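Local coordinates for protein putative PTS system, cellobiose-specific IIA component (Streptococcus mutans, PDB 3L8R) that probably acts as the IIA phosphocarrier of a cellobiose phosphotransferase system, a trimeric helical protein thought to take phosphate from HPr and pass it on during sugar uptake, at residues I40-E43 with A44-A47; E50-Y53 with I54-E57; A26-E29 with I30-N33; T102-T105 with L106-V109. One frame throughout, in Å; residues are numbered along the deposited sequence.

Contact 1 (I40-E43 with A44-A47)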
loop_
_atom_site.group_PDB
_atom_site.type_symbol
_atom_site.label_atom_id
_atom_site.label_comp_id
_atom_site.label_asym_id
_atom_site.label_seq_id
_atom_site.Cartn_x
_atom_site.Cartn_y
_atom_site.Cartn_z
ATOM N N ILE A 40 -4.396 -10.161 -12.134
ATOM C CA ILE A 40 -5.197 -11.335 -11.894
ATOM C C ILE A 40 -6.172 -11.056 -10.780
ATOM O O ILE A 40 -7.343 -11.529 -10.807
ATOM C CB ILE A 40 -4.380 -12.613 -11.620
ATOM C CG1 ILE A 40 -3.533 -12.991 -12.832
ATOM C CG2 ILE A 40 -5.324 -13.765 -11.377
ATOM C CD1 ILE A 40 -2.274 -13.710 -12.441
ATOM N N VAL A 41 -5.720 -10.275 -9.802
ATOM C CA VAL A 41 -6.635 -9.954 -8.724
ATOM C C VAL A 41 -7.832 -9.207 -9.291
ATOM O O VAL A 41 -8.976 -9.457 -8.877
ATOM C CB VAL A 41 -5.985 -9.144 -7.601
ATOM C CG1 VAL A 41 -7.071 -8.659 -6.645
ATOM C CG2 VAL A 41 -4.954 -9.980 -6.881
ATOM N N HIS A 42 -7.567 -8.284 -10.226
ATOM C CA HIS A 42 -8.639 -7.544 -10.886
ATOM C C HIS A 42 -9.564 -8.458 -11.684
ATOM O O HIS A 42 -10.760 -8.312 -11.629
ATOM C CB HIS A 42 -8.108 -6.423 -11.761
ATOM C CG HIS A 42 -7.812 -5.183 -10.996
ATOM N ND1 HIS A 42 -8.810 -4.374 -10.494
ATOM C CD2 HIS A 42 -6.636 -4.626 -10.618
ATOM C CE1 HIS A 42 -8.260 -3.357 -9.847
ATOM N NE2 HIS A 42 -6.941 -3.487 -9.908
ATOM N N GLU A 43 -9.011 -9.447 -12.357
ATOM C CA GLU A 43 -9.830 -10.550 -12.892
ATOM C C GLU A 43 -10.754 -11.093 -11.803
ATOM O O GLU A 43 -11.977 -11.085 -11.981
ATOM C CB GLU A 43 -8.969 -11.654 -13.510
ATOM C CG GLU A 43 -8.111 -11.199 -14.674
ATOM C CD GLU A 43 -7.629 -12.362 -15.520
ATOM O OE1 GLU A 43 -6.496 -12.843 -15.360
ATOM O OE2 GLU A 43 -8.419 -12.810 -16.371
ATOM N N ALA A 44 -10.210 -11.465 -10.647
ATOM C CA ALA A 44 -11.096 -11.935 -9.587
ATOM C C ALA A 44 -12.172 -10.894 -9.270
ATOM O O ALA A 44 -13.326 -11.270 -9.037
ATOM C CB ALA A 44 -10.344 -12.343 -8.350
ATOM N N PHE A 45 -11.829 -9.593 -9.255
ATOM C CA PHE A 45 -12.879 -8.597 -9.063
ATOM C C PHE A 45 -13.896 -8.577 -10.210
ATOM O O PHE A 45 -15.068 -8.309 -9.991
ATOM C CB PHE A 45 -12.316 -7.204 -8.863
ATOM C CG PHE A 45 -11.789 -6.948 -7.478
ATOM C CD1 PHE A 45 -12.617 -7.101 -6.335
ATOM C CD2 PHE A 45 -10.476 -6.535 -7.291
ATOM C CE1 PHE A 45 -12.131 -6.852 -5.059
ATOM C CE2 PHE A 45 -10.001 -6.285 -6.026
ATOM C CZ PHE A 45 -10.830 -6.438 -4.900
ATOM N N ASP A 46 -13.472 -8.824 -11.440
ATOM C CA ASP A 46 -14.436 -8.767 -12.534
ATOM C C ASP A 46 -15.379 -9.978 -12.389
ATOM O O ASP A 46 -16.584 -9.870 -12.632
ATOM C CB ASP A 46 -13.773 -8.772 -13.916
ATOM C CG ASP A 46 -12.728 -7.650 -14.126
ATOM O OD1 ASP A 46 -12.990 -6.447 -13.874
ATOM O OD2 ASP A 46 -11.615 -7.995 -14.605
ATOM N N ALA A 47 -14.811 -11.106 -11.949
ATOM C CA ALA A 47 -15.532 -12.383 -11.840
ATOM C C ALA A 47 -16.467 -12.406 -10.660
ATOM O O ALA A 47 -17.498 -13.078 -10.721
ATOM C CB ALA A 47 -14.567 -13.595 -11.790
#
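V41 and F45, one helical turn apart, lie side by side and point the same way, with V41 CG1 resting 3.8 Å from F45 CE2. The valine reaches the ring with the methyl that stands anti to its own backbone nitrogen (chi1 170°). H42 CA also lies at the edge of the ring, near its plane and close to the same CD2 side, while the imidazole itself comes no closer than 4.2 Å, from H42 ND1 to F45 CD2.

Backbone bonds hold this spacing. A44, F45, D46 and A47 donate in turn to the carbonyls of I40, V41, H42 and E43, as in a regular alpha-helix; F45 N to V41 O measures 2.9 Å. D46 N also makes a weak second bond to E43 O.

The polar ends turn to partners beyond these turns: the D46 carboxylate forms a salt bridge with R49, and H42 NE2 is hydrogen-bonded to E108 of the second subunit.

This part of helix 20-49 is enclosed on several sides. I40 and A44 pack on helix 53-82 through K59, E66 and L60, F45 meets A110 and M113 of helix 91-118, and E112 of the second subunit packs on H42 and F45.

Contact 2 (E50-Y53 with I54-E57)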
loop_
_atom_site.group_PDB
_atom_site.type_symbol
_atom_site.label_atom_id
_atom_site.label_comp_id
_atom_site.label_asym_id
_atom_site.label_seq_id
_atom_site.Cartn_x
_atom_site.Cartn_y
_atom_site.Cartn_z
ATOM N N GLU A 50 -19.537 -10.425 -11.970
ATOM C CA GLU A 50 -20.367 -11.255 -12.849
ATOM C C GLU A 50 -21.062 -12.378 -12.077
ATOM O O GLU A 50 -21.656 -13.285 -12.671
ATOM C CB GLU A 50 -19.498 -11.817 -13.999
ATOM C CG GLU A 50 -19.847 -13.234 -14.538
ATOM C CD GLU A 50 -20.960 -13.240 -15.614
ATOM O OE1 GLU A 50 -21.218 -12.170 -16.228
ATOM O OE2 GLU A 50 -21.575 -14.320 -15.840
ATOM N N LYS A 51 -20.986 -12.323 -10.751
ATOM C CA LYS A 51 -21.697 -13.269 -9.916
ATOM C C LYS A 51 -20.934 -14.600 -9.840
ATOM O O LYS A 51 -21.326 -15.487 -9.086
ATOM C CB LYS A 51 -23.110 -13.474 -10.485
ATOM C CG LYS A 51 -24.231 -13.640 -9.467
ATOM C CD LYS A 51 -25.409 -14.464 -10.089
ATOM C CE LYS A 51 -25.983 -15.526 -9.098
ATOM N NZ LYS A 51 -24.924 -16.285 -8.326
ATOM N N ASN A 52 -19.831 -14.712 -10.587
ATOM C CA ASN A 52 -19.048 -15.955 -10.720
ATOM C C ASN A 52 -17.945 -16.242 -9.647
ATOM O O ASN A 52 -16.735 -16.087 -9.912
ATOM C CB ASN A 52 -18.441 -16.001 -12.114
ATOM C CG ASN A 52 -17.840 -17.346 -12.430
ATOM O OD1 ASN A 52 -17.851 -18.251 -11.588
ATOM N ND2 ASN A 52 -17.307 -17.497 -13.647
ATOM N N TYR A 53 -18.387 -16.702 -8.471
ATOM C CA TYR A 53 -17.558 -16.897 -7.273
ATOM C C TYR A 53 -16.519 -17.965 -7.376
ATOM O O TYR A 53 -15.528 -17.955 -6.640
ATOM C CB TYR A 53 -18.433 -17.148 -6.063
ATOM C CG TYR A 53 -19.455 -16.037 -5.889
ATOM C CD1 TYR A 53 -19.074 -14.702 -5.996
ATOM C CD2 TYR A 53 -20.805 -16.315 -5.655
ATOM C CE1 TYR A 53 -20.009 -13.666 -5.876
ATOM C CE2 TYR A 53 -21.763 -15.272 -5.525
ATOM C CZ TYR A 53 -21.345 -13.960 -5.629
ATOM O OH TYR A 53 -22.233 -12.930 -5.493
ATOM N N ILE A 54 -16.719 -18.873 -8.316
ATOM C CA ILE A 54 -15.762 -19.932 -8.584
ATOM C C ILE A 54 -14.496 -19.395 -9.180
ATOM O O ILE A 54 -13.413 -19.627 -8.678
ATOM C CB ILE A 54 -16.397 -21.012 -9.491
ATOM C CG1 ILE A 54 -17.237 -21.853 -8.588
ATOM C CG2 ILE A 54 -15.356 -21.951 -10.138
ATOM C CD1 ILE A 54 -16.714 -21.682 -7.147
ATOM N N LEU A 55 -14.653 -18.676 -10.273
ATOM C CA LEU A 55 -13.544 -18.166 -10.998
ATOM C C LEU A 55 -12.753 -17.258 -10.078
ATOM O O LEU A 55 -11.526 -17.391 -9.984
ATOM C CB LEU A 55 -14.063 -17.411 -12.218
ATOM C CG LEU A 55 -13.014 -17.128 -13.294
ATOM C CD1 LEU A 55 -12.391 -18.410 -13.801
ATOM C CD2 LEU A 55 -13.711 -16.356 -14.403
ATOM N N ALA A 56 -13.469 -16.363 -9.396
ATOM C CA ALA A 56 -12.870 -15.350 -8.541
ATOM C C ALA A 56 -12.009 -15.987 -7.455
ATOM O O ALA A 56 -10.872 -15.552 -7.224
ATOM C CB ALA A 56 -13.952 -14.453 -7.925
ATOM N N GLU A 57 -12.526 -17.050 -6.833
ATOM C CA GLU A 57 -11.752 -17.753 -5.824
ATOM C C GLU A 57 -10.478 -18.360 -6.382
ATOM O O GLU A 57 -9.404 -18.282 -5.721
ATOM C CB GLU A 57 -12.557 -18.814 -5.099
ATOM C CG GLU A 57 -11.685 -19.521 -4.060
ATOM C CD GLU A 57 -12.455 -20.374 -3.075
ATOM O OE1 GLU A 57 -11.791 -20.922 -2.166
ATOM O OE2 GLU A 57 -13.696 -20.508 -3.194
#
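The backbone leaves the loop at N52 and becomes helical at Y53, and the new helix is held by E57 N to Y53 O at 3.1 Å and by a weak, longer bond from A56 N to N52 O. N52 is the N-cap of helix 53-82: its OD1 accepts from L55 N at 3.5 Å, a weak but nearly straight bond with an N-H...O angle of 173°. With CG anti to the backbone nitrogen (chi1 -169°), the asparagine amide folds forward over the first turn, where it caps the L55 amide at the helix start. The same side-chain amide also packs against apolar carbon. ND2 lies against the CB-CD2 side of L55, 3.5 Å from L55 CB and 3.8 Å from L55 CD2, while OD1 sits 3.8 Å from I54 CB. L55 and A56 continue onto A47 of helix 20-49, and A56 also meets L114 of helix 91-118, so the cap lies where the hairpin between the first two helices closes. The Y53 ring turns back from the first turn toward the loop and packs on Y117 and K118 of helix 91-118. One face of that ring is covered by the carbonyl of K51, whose O stands 3.4 Å above the plane, over the ring centre.

Contact 3 (A26-E29 with I30-N33)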
loop_
_atom_site.group_PDB
_atom_site.type_symbol
_atom_site.label_atom_id
_atom_site.label_comp_id
_atom_site.label_asym_id
_atom_site.label_seq_id
_atom_site.Cartn_x
_atom_site.Cartn_y
_atom_site.Cartn_z
ATOM N N ALA A 26 16.282 -8.016 -9.880
ATOM C CA ALA A 26 15.409 -8.168 -8.703
ATOM C C ALA A 26 14.226 -7.206 -8.721
ATOM O O ALA A 26 13.108 -7.613 -8.524
ATOM C CB ALA A 26 16.210 -7.983 -7.426
ATOM N N ALA A 27 14.465 -5.936 -9.014
ATOM C CA ALA A 27 13.377 -4.994 -8.949
ATOM C C ALA A 27 12.382 -5.272 -10.056
ATOM O O ALA A 27 11.195 -5.048 -9.894
ATOM C CB ALA A 27 13.880 -3.575 -9.038
ATOM N N PHE A 28 12.863 -5.757 -11.187
ATOM C CA PHE A 28 11.998 -5.906 -12.314
ATOM C C PHE A 28 11.227 -7.183 -12.172
ATOM O O PHE A 28 10.056 -7.269 -12.565
ATOM C CB PHE A 28 12.772 -5.768 -13.648
ATOM C CG PHE A 28 12.626 -4.398 -14.256
ATOM C CD1 PHE A 28 11.364 -3.977 -14.756
ATOM C CD2 PHE A 28 13.710 -3.496 -14.270
ATOM C CE1 PHE A 28 11.186 -2.692 -15.273
ATOM C CE2 PHE A 28 13.569 -2.194 -14.795
ATOM C CZ PHE A 28 12.296 -1.787 -15.305
ATOM N N GLU A 29 11.872 -8.155 -11.552
ATOM C CA GLU A 29 11.236 -9.405 -11.203
ATOM C C GLU A 29 10.030 -9.152 -10.289
ATOM O O GLU A 29 8.939 -9.704 -10.488
ATOM C CB GLU A 29 12.259 -10.277 -10.477
ATOM C CG GLU A 29 11.979 -11.742 -10.603
ATOM C CD GLU A 29 12.956 -12.606 -9.855
ATOM O OE1 GLU A 29 13.977 -12.090 -9.344
ATOM O OE2 GLU A 29 12.691 -13.820 -9.782
ATOM N N ILE A 30 10.224 -8.292 -9.300
ATOM C CA ILE A 30 9.172 -7.932 -8.380
ATOM C C ILE A 30 8.044 -7.169 -9.108
ATOM O O ILE A 30 6.902 -7.616 -9.124
ATOM C CB ILE A 30 9.759 -7.169 -7.152
ATOM C CG1 ILE A 30 10.660 -8.116 -6.318
ATOM C CG2 ILE A 30 8.628 -6.547 -6.314
ATOM C CD1 ILE A 30 11.568 -7.406 -5.289
ATOM N N ILE A 31 8.351 -6.058 -9.751
ATOM C CA ILE A 31 7.353 -5.353 -10.574
ATOM C C ILE A 31 6.614 -6.215 -11.598
ATOM O O ILE A 31 5.388 -6.159 -11.667
ATOM C CB ILE A 31 7.999 -4.207 -11.348
ATOM C CG1 ILE A 31 8.658 -3.240 -10.383
ATOM C CG2 ILE A 31 6.968 -3.483 -12.116
ATOM C CD1 ILE A 31 9.814 -2.481 -10.936
ATOM N N LEU A 32 7.333 -7.000 -12.411
ATOM C CA LEU A 32 6.619 -7.811 -13.412
ATOM C C LEU A 32 5.684 -8.834 -12.803
ATOM O O LEU A 32 4.539 -8.951 -13.235
ATOM C CB LEU A 32 7.550 -8.524 -14.421
ATOM C CG LEU A 32 8.052 -7.507 -15.460
ATOM C CD1 LEU A 32 9.418 -7.914 -16.054
ATOM C CD2 LEU A 32 6.988 -7.248 -16.543
ATOM N N ASN A 33 6.186 -9.594 -11.826
ATOM C CA ASN A 33 5.352 -10.614 -11.215
ATOM C C ASN A 33 4.258 -10.051 -10.344
ATOM O O ASN A 33 3.156 -10.601 -10.286
ATOM C CB ASN A 33 6.187 -11.629 -10.453
ATOM C CG ASN A 33 6.997 -12.515 -11.387
ATOM O OD1 ASN A 33 6.482 -12.995 -12.402
ATOM N ND2 ASN A 33 8.264 -12.745 -11.041
#
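I31 lays its CG1-CD1 branch back along the helix over the preceding turn, with CD1 3.1 Å from A27 O and 4.4 Å from CD1 of F28. CG1 stands anti to the carbonyl carbon (chi1 -58°), which directs this branch toward the N-terminal end of the helix; the phenyl ring of F28 meets it obliquely, at the loose end of van der Waals range. I30 repeats the pattern one residue earlier: its CG1 lies 3.3 Å from A26 O. On another side of the helix E29 and N33 cross at a slant, with their carboxylate and amide planes 63° apart. Here the meeting is between the aliphatic part of the glutamate and the amide, E29 CG to N33 ND2 at 3.9 Å, and the same ND2 lies 3.2 Å from E29 O.

The backbone fixes these positions. I30, I31, L32 and N33 donate to the carbonyls of A26, A27, F28 and E29, and the shortest of the four bonds is L32 N to F28 O at 2.7 Å.

Farther out, I30 packs against A96 and L100 of helix 91-118 and against A73 of helix 53-82, which E29 also touches, while N33 reaches K69. I31 lies on I92 and A96, and its side chain comes within about 4 Å of that of H95, the predicted phosphohistidine intermediate, unmodified here. The isoleucine thus forms part of the apolar surroundings of the probable active site, on the three-helix bundle of a lactose/cellobiose-type IIA subunit.

Contact 4 (T102-T105 with L106-V109)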
loop_
_atom_site.group_PDB
_atom_site.type_symbol
_atom_site.label_atom_id
_atom_site.label_comp_id
_atom_site.label_asym_id
_atom_site.label_seq_id
_atom_site.Cartn_x
_atom_site.Cartn_y
_atom_site.Cartn_z
ATOM N N THR A 102 1.453 -3.236 -2.103
ATOM C CA THR A 102 0.068 -2.844 -2.325
ATOM C C THR A 102 -0.708 -3.947 -3.003
ATOM O O THR A 102 -1.915 -4.126 -2.788
ATOM C CB THR A 102 -0.130 -1.483 -3.026
ATOM O OG1 THR A 102 0.254 -1.551 -4.420
ATOM C CG2 THR A 102 0.624 -0.348 -2.327
ATOM N N THR A 103 -0.003 -4.736 -3.801
ATOM C CA THR A 103 -0.676 -5.807 -4.521
ATOM C C THR A 103 -1.068 -6.904 -3.542
ATOM O O THR A 103 -2.192 -7.417 -3.596
ATOM C CB THR A 103 0.136 -6.268 -5.786
ATOM O OG1 THR A 103 0.104 -5.209 -6.750
ATOM C CG2 THR A 103 -0.483 -7.535 -6.430
ATOM N N MET A 104 -0.193 -7.219 -2.593
ATOM C CA MET A 104 -0.601 -8.092 -1.464
ATOM C C MET A 104 -1.826 -7.556 -0.720
ATOM O O MET A 104 -2.814 -8.253 -0.554
ATOM C CB MET A 104 0.544 -8.221 -0.477
ATOM C CG MET A 104 0.183 -8.931 0.857
ATOM S SD MET A 104 1.717 -9.033 1.844
ATOM C CE MET A 104 1.614 -7.494 2.793
ATOM N N THR A 105 -1.755 -6.305 -0.274
ATOM C CA THR A 105 -2.877 -5.685 0.385
ATOM C C THR A 105 -4.125 -5.804 -0.487
ATOM O O THR A 105 -5.205 -6.115 0.021
ATOM C CB THR A 105 -2.624 -4.191 0.676
ATOM O OG1 THR A 105 -1.340 -3.998 1.298
ATOM C CG2 THR A 105 -3.708 -3.644 1.572
ATOM N N LEU A 106 -3.987 -5.580 -1.800
ATOM C CA LEU A 106 -5.154 -5.634 -2.652
ATOM C C LEU A 106 -5.713 -7.064 -2.725
ATOM O O LEU A 106 -6.918 -7.216 -2.721
ATOM C CB LEU A 106 -4.872 -5.087 -4.041
ATOM C CG LEU A 106 -6.086 -5.000 -4.958
ATOM C CD1 LEU A 106 -7.016 -3.846 -4.548
ATOM C CD2 LEU A 106 -5.718 -4.902 -6.413
ATOM N N ARG A 107 -4.867 -8.099 -2.835
ATOM C CA ARG A 107 -5.392 -9.495 -2.774
ATOM C C ARG A 107 -6.148 -9.714 -1.475
ATOM O O ARG A 107 -7.212 -10.274 -1.489
ATOM C CB ARG A 107 -4.297 -10.566 -2.877
ATOM C CG ARG A 107 -4.488 -11.633 -1.791
ATOM C CD ARG A 107 -3.227 -12.462 -1.327
ATOM N NE ARG A 107 -2.275 -11.853 -0.375
ATOM C CZ ARG A 107 -2.148 -12.185 0.930
ATOM N NH1 ARG A 107 -2.960 -13.079 1.529
ATOM N NH2 ARG A 107 -1.205 -11.598 1.678
ATOM N N GLU A 108 -5.583 -9.257 -0.355
ATOM C CA GLU A 108 -6.196 -9.376 0.955
ATOM C C GLU A 108 -7.582 -8.782 0.937
ATOM O O GLU A 108 -8.535 -9.428 1.374
ATOM C CB GLU A 108 -5.358 -8.693 2.014
ATOM C CG GLU A 108 -4.153 -9.516 2.437
ATOM C CD GLU A 108 -3.262 -8.831 3.443
ATOM O OE1 GLU A 108 -3.734 -8.167 4.388
ATOM O OE2 GLU A 108 -2.055 -8.978 3.331
ATOM N N VAL A 109 -7.735 -7.554 0.465
ATOM C CA VAL A 109 -9.096 -7.110 0.258
ATOM C C VAL A 109 -9.492 -7.747 -1.034
ATOM O O VAL A 109 -8.797 -7.654 -2.034
ATOM C CB VAL A 109 -9.310 -5.553 0.358
ATOM C CG1 VAL A 109 -8.029 -4.788 0.667
ATOM C CG2 VAL A 109 -10.172 -4.979 -0.760
#
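Along residues 102-109 of helix 91-118, L106, R107, E108 and V109 donate to the carbonyls of T102, T103, M104 and T105, four i to i+4 bonds, with E108 N to M104 O at 3.0 Å. This helix belongs to the three-helix bundle of the subunit and lines the interface of the trimer. M104, extended through CG and bent at chi3 (91°), lies alongside E108, both pointing the same way. Its CG is 3.3 Å from E108 OE2. R107 NH2 comes to 3.1 Å from M104 CG, and M104 CG and SD lie at the edge of the guanidinium group. One face of that group is covered by E108 CG, 3.6 Å above the plane. In the R107-E108 salt bridge OE2 lies well out of the guanidinium plane and no N-H points at it, so charge alone links the two.

E108 is also held from across the interface, where OE1 forms a salt bridge with R38 and a hydrogen bond with H42, both of the third subunit. T105 OG1 bonds to M101 O as well as to R38 and T102 of that subunit, and V109 packs on its counterparts in both other subunits. Between the charged ends, R107 NH2 and E108 OE2 are 3.2 Å apart.

Overall arrangement
Contacts 1 and 3 share helix 20-49, their centres about 21 Å apart; contact 2 lies at the start of helix 53-82 and contact 4 on helix 91-118. Contact 1 touches both contact 2 and contact 4: A47 O lies 3.4 Å from N52 CB of contact 2, and V41 CG1 lies 4.0 Å from L106 CD2 of contact 4. Contacts 3 and 4 do not touch, with about 17 Å between their centres, but both approach the predicted functional sites, contact 3 at H95 and contact 4 at D98, the predicted magnesium ligand shared by the trimer, whose side chain is about 5 Å from that of T102. Contacts 1 and 4 of different subunits meet at the trimer interface.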